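PDB 4MJG: hypothetical protein from Actinomyces odontolyticus, which is of unknown function and belongs to the DUF4853 family, probably being made as a bacterial lipoprotein. Local coordinates for residues A[39-52]-A[64-76]. Numbering follows the deposited sequence.
With SO4 (sulfate ion), chain C.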
ATOM      1  N   GLU A  39      12.596  -9.730  -5.260  1.00 94.59           N
ATOM      2  CA  GLU A  39      13.287 -10.708  -4.411  1.00100.02           C
ATOM      3  C   GLU A  39      12.752 -12.122  -4.629  1.00 98.27           C
ATOM      4  O   GLU A  39      13.496 -13.098  -4.510  1.00102.44           O
ATOM      5  CB  GLU A  39      13.152 -10.326  -2.930  1.00110.32           C
ATOM      6  CG  GLU A  39      14.064 -11.095  -1.976  1.00117.83           C
ATOM      7  CD  GLU A  39      15.539 -10.776  -2.161  1.00125.18           C
ATOM      8  OE1 GLU A  39      15.870  -9.739  -2.775  1.00115.74           O
ATOM      9  OE2 GLU A  39      16.374 -11.568  -1.678  1.00143.09           O
ATOM     10  N   THR A  40      11.463 -12.225  -4.937  1.00 96.36           N
ATOM     11  CA  THR A  40      10.869 -13.497  -5.326  1.00100.08           C
ATOM     12  C   THR A  40      11.475 -14.001  -6.624  1.00107.99           C
ATOM     13  O   THR A  40      11.714 -15.200  -6.783  1.00126.35           O
ATOM     14  CB  THR A  40       9.362 -13.371  -5.587  1.00 99.77           C
ATOM     15  OG1 THR A  40       8.718 -12.732  -4.474  1.00 90.18           O
ATOM     16  CG2 THR A  40       8.762 -14.745  -5.814  1.00102.09           C
ATOM     17  N   GLY A  41      11.712 -13.072  -7.543  1.00108.83           N
ATOM     18  CA  GLY A  41      12.101 -13.398  -8.904  1.00110.10           C
ATOM     19  C   GLY A  41      10.837 -13.505  -9.728  1.00110.70           C
ATOM     20  O   GLY A  41      10.568 -14.538 -10.338  1.00122.91           O
ATOM     21  N   GLY A  42      10.048 -12.436  -9.731  1.00107.77           N
ATOM     22  CA  GLY A  42       8.780 -12.455 -10.436  1.00105.60           C
ATOM     23  C   GLY A  42       7.988 -11.164 -10.375  1.00 99.86           C
ATOM     24  O   GLY A  42       8.533 -10.071 -10.550  1.00 88.54           O
ATOM     25  N   GLU A  43       6.698 -11.304 -10.084  1.00 90.95           N
ATOM     26  CA  GLU A  43       5.713 -10.286 -10.412  1.00 81.86           C
ATOM     27  C   GLU A  43       4.681 -10.122  -9.317  1.00 71.79           C
ATOM     28  O   GLU A  43       4.492 -11.012  -8.486  1.00 79.78           O
ATOM     29  CB  GLU A  43       5.011 -10.675 -11.717  1.00 90.69           C
ATOM     30  CG  GLU A  43       4.400 -12.078 -11.713  1.00 97.51           C
ATOM     31  CD  GLU A  43       3.924 -12.545 -13.083  1.00107.90           C
ATOM     32  OE1 GLU A  43       4.403 -12.021 -14.116  1.00118.52           O
ATOM     33  OE2 GLU A  43       3.067 -13.455 -13.128  1.00100.47           O
ATOM     34  N   LEU A  44       4.009  -8.976  -9.330  1.00 65.87           N
ATOM     35  CA  LEU A  44       2.899  -8.709  -8.418  1.00 62.96           C
ATOM     36  C   LEU A  44       1.562  -8.958  -9.109  1.00 62.45           C
ATOM     37  O   LEU A  44       1.400  -8.651 -10.286  1.00 75.93           O
ATOM     38  CB  LEU A  44       2.939  -7.257  -7.937  1.00 57.31           C
ATOM     39  CG  LEU A  44       4.111  -6.808  -7.066  1.00 55.16           C
ATOM     40  CD1 LEU A  44       4.061  -5.305  -6.854  1.00 59.80           C
ATOM     41  CD2 LEU A  44       4.105  -7.525  -5.725  1.00 53.28           C
ATOM     42  N   THR A  45       0.612  -9.508  -8.364  1.00 59.45           N
ATOM     43  CA  THR A  45      -0.777  -9.628  -8.806  1.00 59.87           C
ATOM     44  C   THR A  45      -1.575  -8.511  -8.142  1.00 59.39           C
ATOM     45  O   THR A  45      -1.400  -8.253  -6.953  1.00 62.09           O
ATOM     46  CB  THR A  45      -1.368 -10.982  -8.385  1.00 63.47           C
ATOM     47  OG1 THR A  45      -0.539 -12.037  -8.881  1.00 68.10           O
ATOM     48  CG2 THR A  45      -2.779 -11.156  -8.927  1.00 67.13           C
ATOM     49  N   VAL A  46      -2.444  -7.842  -8.892  1.00 58.81           N
ATOM     50  CA  VAL A  46      -3.235  -6.744  -8.324  1.00 57.03           C
ATOM     51  C   VAL A  46      -4.504  -7.311  -7.691  1.00 61.62           C
ATOM     52  O   VAL A  46      -5.444  -7.704  -8.391  1.00 64.45           O
ATOM     53  CB  VAL A  46      -3.577  -5.673  -9.377  1.00 56.21           C
ATOM     54  CG1 VAL A  46      -4.328  -4.515  -8.739  1.00 54.30           C
ATOM     55  CG2 VAL A  46      -2.305  -5.177 -10.054  1.00 57.43           C
HETATM   56  N   MSE A  47      -4.510  -7.345  -6.361  1.00 59.54           N
HETATM   57  CA  MSE A  47      -5.579  -7.969  -5.578  1.00 64.30           C
HETATM   58  C   MSE A  47      -6.724  -7.020  -5.360  1.00 61.73           C
HETATM   59  O   MSE A  47      -7.878  -7.442  -5.292  1.00 61.04           O
HETATM   60  CB  MSE A  47      -5.041  -8.370  -4.198  1.00 77.23           C
HETATM   61  CG  MSE A  47      -5.304  -9.827  -3.836  1.00 93.80           C
HETATM   62 SE   MSE A  47      -7.226 -10.118  -3.524  0.75115.62          SE
HETATM   63  CE  MSE A  47      -7.262  -9.246  -1.751  1.00102.60           C
ATOM     64  N   GLY A  48      -6.413  -5.734  -5.211  1.00 53.66           N
ATOM     65  CA  GLY A  48      -7.418  -4.727  -4.912  1.00 49.11           C
ATOM     66  C   GLY A  48      -7.073  -3.388  -5.530  1.00 56.87           C
ATOM     67  O   GLY A  48      -5.897  -3.069  -5.759  1.00 57.11           O
ATOM     68  N   LEU A  49      -8.111  -2.605  -5.801  1.00 56.03           N
ATOM     69  CA  LEU A  49      -7.950  -1.274  -6.355  1.00 53.79           C
ATOM     70  C   LEU A  49      -8.021  -0.251  -5.231  1.00 51.83           C
ATOM     71  O   LEU A  49      -8.656  -0.504  -4.207  1.00 50.59           O
ATOM     72  CB  LEU A  49      -9.045  -1.007  -7.383  1.00 56.15           C
ATOM     73  CG  LEU A  49      -9.009  -1.904  -8.615  1.00 59.92           C
ATOM     74  CD1 LEU A  49     -10.155  -1.563  -9.552  1.00 60.61           C
ATOM     75  CD2 LEU A  49      -7.672  -1.777  -9.336  1.00 65.02           C
ATOM     76  N   PRO A  50      -7.381   0.915  -5.422  1.00 50.16           N
ATOM     77  CA  PRO A  50      -7.371   1.930  -4.383  1.00 47.63           C
ATOM     78  C   PRO A  50      -8.714   2.624  -4.275  1.00 52.15           C
ATOM     79  O   PRO A  50      -9.491   2.645  -5.234  1.00 52.60           O
ATOM     80  CB  PRO A  50      -6.318   2.912  -4.876  1.00 48.13           C
ATOM     81  CG  PRO A  50      -6.441   2.844  -6.356  1.00 46.98           C
ATOM     82  CD  PRO A  50      -6.744   1.403  -6.660  1.00 50.98           C
ATOM     83  N   TYR A  51      -8.971   3.198  -3.110  1.00 51.94           N
ATOM     84  CA  TYR A  51     -10.205   3.916  -2.868  1.00 51.32           C
ATOM     85  C   TYR A  51      -9.996   4.909  -1.736  1.00 48.09           C
ATOM     86  O   TYR A  51      -9.038   4.806  -0.965  1.00 51.00           O
ATOM     87  CB  TYR A  51     -11.345   2.942  -2.539  1.00 50.11           C
ATOM     88  CG  TYR A  51     -11.095   2.074  -1.324  1.00 56.17           C
ATOM     89  CD1 TYR A  51     -10.390   0.881  -1.434  1.00 53.95           C
ATOM     90  CD2 TYR A  51     -11.568   2.443  -0.062  1.00 58.28           C
ATOM     91  CE1 TYR A  51     -10.163   0.079  -0.329  1.00 51.75           C
ATOM     92  CE2 TYR A  51     -11.343   1.649   1.049  1.00 53.70           C
ATOM     93  CZ  TYR A  51     -10.638   0.469   0.910  1.00 57.25           C
ATOM     94  OH  TYR A  51     -10.411  -0.330   2.011  1.00 65.99           O
ATOM     95  N   VAL A  52     -10.896   5.878  -1.654  1.00 49.08           N
ATOM     96  CA  VAL A  52     -10.844   6.908  -0.626  1.00 49.73           C
ATOM     97  C   VAL A  52     -11.997   6.667   0.334  1.00 53.09           C
ATOM     98  O   VAL A  52     -13.053   6.177  -0.072  1.00 57.53           O
ATOM     99  CB  VAL A  52     -10.957   8.305  -1.258  1.00 47.54           C
ATOM    100  CG1 VAL A  52     -10.977   9.395  -0.197  1.00 56.42           C
ATOM    101  CG2 VAL A  52      -9.814   8.532  -2.236  1.00 47.62           C
ATOM    102  N   ARG A  64      -9.066   9.740   3.752  1.00 52.22           N
ATOM    103  CA  ARG A  64      -7.995   8.775   3.877  1.00 54.84           C
ATOM    104  C   ARG A  64      -7.901   8.029   2.557  1.00 51.87           C
ATOM    105  O   ARG A  64      -8.916   7.806   1.905  1.00 48.13           O
ATOM    106  CB  ARG A  64      -8.358   7.794   4.987  1.00 59.39           C
ATOM    107  CG  ARG A  64      -7.261   6.829   5.363  1.00 59.65           C
ATOM    108  CD  ARG A  64      -7.781   5.750   6.302  1.00 62.06           C
ATOM    109  NE  ARG A  64      -8.463   6.296   7.475  1.00 62.79           N
ATOM    110  CZ  ARG A  64      -7.860   6.884   8.507  1.00 59.89           C
ATOM    111  NH1 ARG A  64      -6.538   7.045   8.536  1.00 59.03           N
ATOM    112  NH2 ARG A  64      -8.592   7.337   9.517  1.00 56.91           N
ATOM    113  N   VAL A  65      -6.700   7.626   2.166  1.00 51.89           N
ATOM    114  CA  VAL A  65      -6.539   6.863   0.928  1.00 54.06           C
ATOM    115  C   VAL A  65      -5.916   5.485   1.180  1.00 57.35           C
ATOM    116  O   VAL A  65      -4.779   5.363   1.657  1.00 50.21           O
ATOM    117  CB  VAL A  65      -5.774   7.658  -0.162  1.00 49.90           C
ATOM    118  CG1 VAL A  65      -4.385   8.078   0.298  1.00 55.96           C
ATOM    119  CG2 VAL A  65      -5.688   6.855  -1.451  1.00 49.19           C
ATOM    120  N   VAL A  66      -6.703   4.454   0.876  1.00 54.90           N
ATOM    121  CA  VAL A  66      -6.228   3.081   0.832  1.00 49.29           C
ATOM    122  C   VAL A  66      -5.704   2.854  -0.579  1.00 49.30           C
ATOM    123  O   VAL A  66      -6.426   3.079  -1.552  1.00 57.03           O
ATOM    124  CB  VAL A  66      -7.367   2.078   1.123  1.00 48.30           C
ATOM    125  CG1 VAL A  66      -6.893   0.646   0.925  1.00 44.03           C
ATOM    126  CG2 VAL A  66      -7.920   2.281   2.530  1.00 48.49           C
ATOM    127  N   GLY A  67      -4.459   2.414  -0.698  1.00 46.14           N
ATOM    128  CA  GLY A  67      -3.831   2.244  -2.011  1.00 47.53           C
ATOM    129  C   GLY A  67      -4.139   0.908  -2.655  1.00 48.93           C
ATOM    130  O   GLY A  67      -5.007   0.161  -2.191  1.00 47.22           O
ATOM    131  N   TYR A  68      -3.426   0.609  -3.738  1.00 50.10           N
ATOM    132  CA  TYR A  68      -3.529  -0.696  -4.385  1.00 45.53           C
ATOM    133  C   TYR A  68      -3.115  -1.765  -3.407  1.00 47.84           C
ATOM    134  O   TYR A  68      -2.277  -1.531  -2.533  1.00 59.73           O
ATOM    135  CB  TYR A  68      -2.626  -0.776  -5.613  1.00 49.73           C
ATOM    136  CG  TYR A  68      -3.198  -0.112  -6.840  1.00 49.66           C
ATOM    137  CD1 TYR A  68      -3.992  -0.821  -7.738  1.00 49.40           C
ATOM    138  CD2 TYR A  68      -2.929   1.217  -7.113  1.00 48.74           C
ATOM    139  CE1 TYR A  68      -4.514  -0.220  -8.868  1.00 47.74           C
ATOM    140  CE2 TYR A  68      -3.444   1.825  -8.234  1.00 53.32           C
ATOM    141  CZ  TYR A  68      -4.237   1.101  -9.107  1.00 51.13           C
ATOM    142  OH  TYR A  68      -4.748   1.713 -10.217  1.00 53.71           O
ATOM    143  N   THR A  69      -3.726  -2.935  -3.536  1.00 51.10           N
ATOM    144  CA  THR A  69      -3.292  -4.101  -2.795  1.00 49.73           C
ATOM    145  C   THR A  69      -2.667  -5.042  -3.811  1.00 48.35           C
ATOM    146  O   THR A  69      -3.330  -5.439  -4.760  1.00 44.07           O
ATOM    147  CB  THR A  69      -4.472  -4.786  -2.096  1.00 50.85           C
ATOM    148  OG1 THR A  69      -5.103  -3.857  -1.195  1.00 49.47           O
ATOM    149  CG2 THR A  69      -3.997  -6.006  -1.326  1.00 49.92           C
ATOM    150  N   THR A  70      -1.381  -5.346  -3.642  1.00 51.04           N
ATOM    151  CA  THR A  70      -0.684  -6.250  -4.554  1.00 53.52           C
ATOM    152  C   THR A  70      -0.156  -7.460  -3.815  1.00 56.69           C
ATOM    153  O   THR A  70       0.139  -7.391  -2.623  1.00 65.00           O
ATOM    154  CB  THR A  70       0.480  -5.562  -5.292  1.00 52.61           C
ATOM    155  OG1 THR A  70       1.470  -5.117  -4.358  1.00 51.35           O
ATOM    156  CG2 THR A  70      -0.029  -4.385  -6.086  1.00 55.47           C
ATOM    157  N   VAL A  71      -0.031  -8.567  -4.543  1.00 60.64           N
ATOM    158  CA  VAL A  71       0.324  -9.851  -3.957  1.00 58.72           C
ATOM    159  C   VAL A  71       1.514 -10.466  -4.683  1.00 61.65           C
ATOM    160  O   VAL A  71       1.486 -10.632  -5.901  1.00 72.22           O
ATOM    161  CB  VAL A  71      -0.873 -10.821  -4.007  1.00 54.56           C
ATOM    162  CG1 VAL A  71      -0.478 -12.202  -3.504  1.00 53.80           C
ATOM    163  CG2 VAL A  71      -2.013 -10.273  -3.166  1.00 54.63           C
ATOM    164  N   ALA A  72       2.551 -10.801  -3.919  1.00 61.30           N
ATOM    165  CA  ALA A  72       3.722 -11.486  -4.441  1.00 62.25           C
ATOM    166  C   ALA A  72       3.729 -12.909  -3.910  1.00 62.89           C
ATOM    167  O   ALA A  72       3.036 -13.203  -2.943  1.00 69.12           O
ATOM    168  CB  ALA A  72       4.985 -10.766  -4.003  1.00 62.12           C
ATOM    169  N   PRO A  73       4.514 -13.801  -4.531  1.00 71.88           N
ATOM    170  CA  PRO A  73       4.626 -15.150  -3.964  1.00 77.30           C
ATOM    171  C   PRO A  73       5.303 -15.141  -2.591  1.00 76.82           C
ATOM    172  O   PRO A  73       5.957 -14.154  -2.230  1.00 70.76           O
ATOM    173  CB  PRO A  73       5.471 -15.900  -5.000  1.00 84.92           C
ATOM    174  CG  PRO A  73       5.307 -15.120  -6.267  1.00 82.26           C
ATOM    175  CD  PRO A  73       5.194 -13.690  -5.833  1.00 74.75           C
ATOM    176  N   SER A  74       5.148 -16.229  -1.840  1.00 77.29           N
ATOM    177  CA  SER A  74       5.542 -16.245  -0.429  1.00 77.94           C
ATOM    178  C   SER A  74       7.050 -16.335  -0.224  1.00 75.73           C
ATOM    179  O   SER A  74       7.791 -16.764  -1.110  1.00 72.71           O
ATOM    180  CB  SER A  74       4.857 -17.397   0.317  1.00 74.64           C
ATOM    181  OG  SER A  74       4.986 -17.234   1.723  1.00 71.05           O
HETATM  182  N   MSE A  75       7.484 -15.903   0.957  1.00 73.91           N
HETATM  183  CA  MSE A  75       8.861 -16.072   1.415  1.00 76.93           C
HETATM  184  C   MSE A  75       8.786 -16.215   2.910  1.00 76.51           C
HETATM  185  O   MSE A  75       7.800 -15.807   3.523  1.00 70.94           O
HETATM  186  CB  MSE A  75       9.741 -14.902   0.951  1.00 70.76           C
HETATM  187  CG  MSE A  75       9.833 -13.730   1.926  1.00 65.59           C
HETATM  188 SE   MSE A  75      10.285 -12.073   0.958  0.75 69.73          SE
HETATM  189  CE  MSE A  75      12.241 -12.228   0.991  1.00 76.49           C
ATOM    190  N   SER A  76       9.813 -16.799   3.517  1.00 82.26           N
ATOM    191  CA  SER A  76       9.815 -16.986   4.968  1.00 84.78           C
ATOM    192  C   SER A  76       9.713 -15.626   5.658  1.00 83.13           C
ATOM    193  O   SER A  76      10.287 -14.642   5.187  1.00 86.71           O
ATOM    194  CB  SER A  76      11.074 -17.728   5.430  1.00 82.95           C
ATOM    195  OG  SER A  76      12.214 -16.887   5.402  1.00 81.64           O
TER
HETATM  196  S   SO4 C 301      -5.219   8.896  11.474  1.00 78.71           S
HETATM  197  O1  SO4 C 301      -4.557   9.981  10.712  1.00 67.28           O
HETATM  198  O2  SO4 C 301      -4.716   7.569  11.048  1.00 60.42           O
HETATM  199  O3  SO4 C 301      -4.919   9.072  12.913  1.00 94.46           O
HETATM  200  O4  SO4 C 301      -6.680   8.978  11.260  1.00 61.29           O
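With CG anti to its carbonyl carbon (chi1 -80°), Tyr68 sets its ring beside Pro50, while Tyr51 has CG between its backbone N and carbonyl carbon (chi1 59°), which lays its ring over Val66. The two pairs lie in a beta hairpin of strands 44-55 and 62-73, two interior strands of a larger antiparallel sheet. Pro50 CD sits over the centre of the Tyr68 ring, 3.4 Å from its centroid, a CH-pi contact; Val46 CG1 meets the same ring at its edge, and Leu49 CD2 lies 3.6 Å from Tyr68 CE1. Beyond the hairpin, the hydroxyl is hydrogen-bonded to Pro152 O. Were Tyr68 replaced by an alanine, Pro50 CD and Val46 CG1 would probably lose their aromatic partner and Pro152 O its hydroxyl bond. Val66 CB makes a second CH-pi contact, over one face of Tyr51 but offset toward the rim, with Val66 CG1 3.5 Å from Tyr51 CE1. Farther along, Met47 CG packs on Val71 CG2. On strand 62-73, Arg64 NH1 and NH2 bond a sulfate, probably from the crystallisation liquor, that Arg15 and Cys136 N also bind. At Met47 and Gly48 a classic beta bulge shifts the register by one residue, and Thr69 O accepts from both Met47 N (2.8 Å) and Gly48 N (3.1 Å).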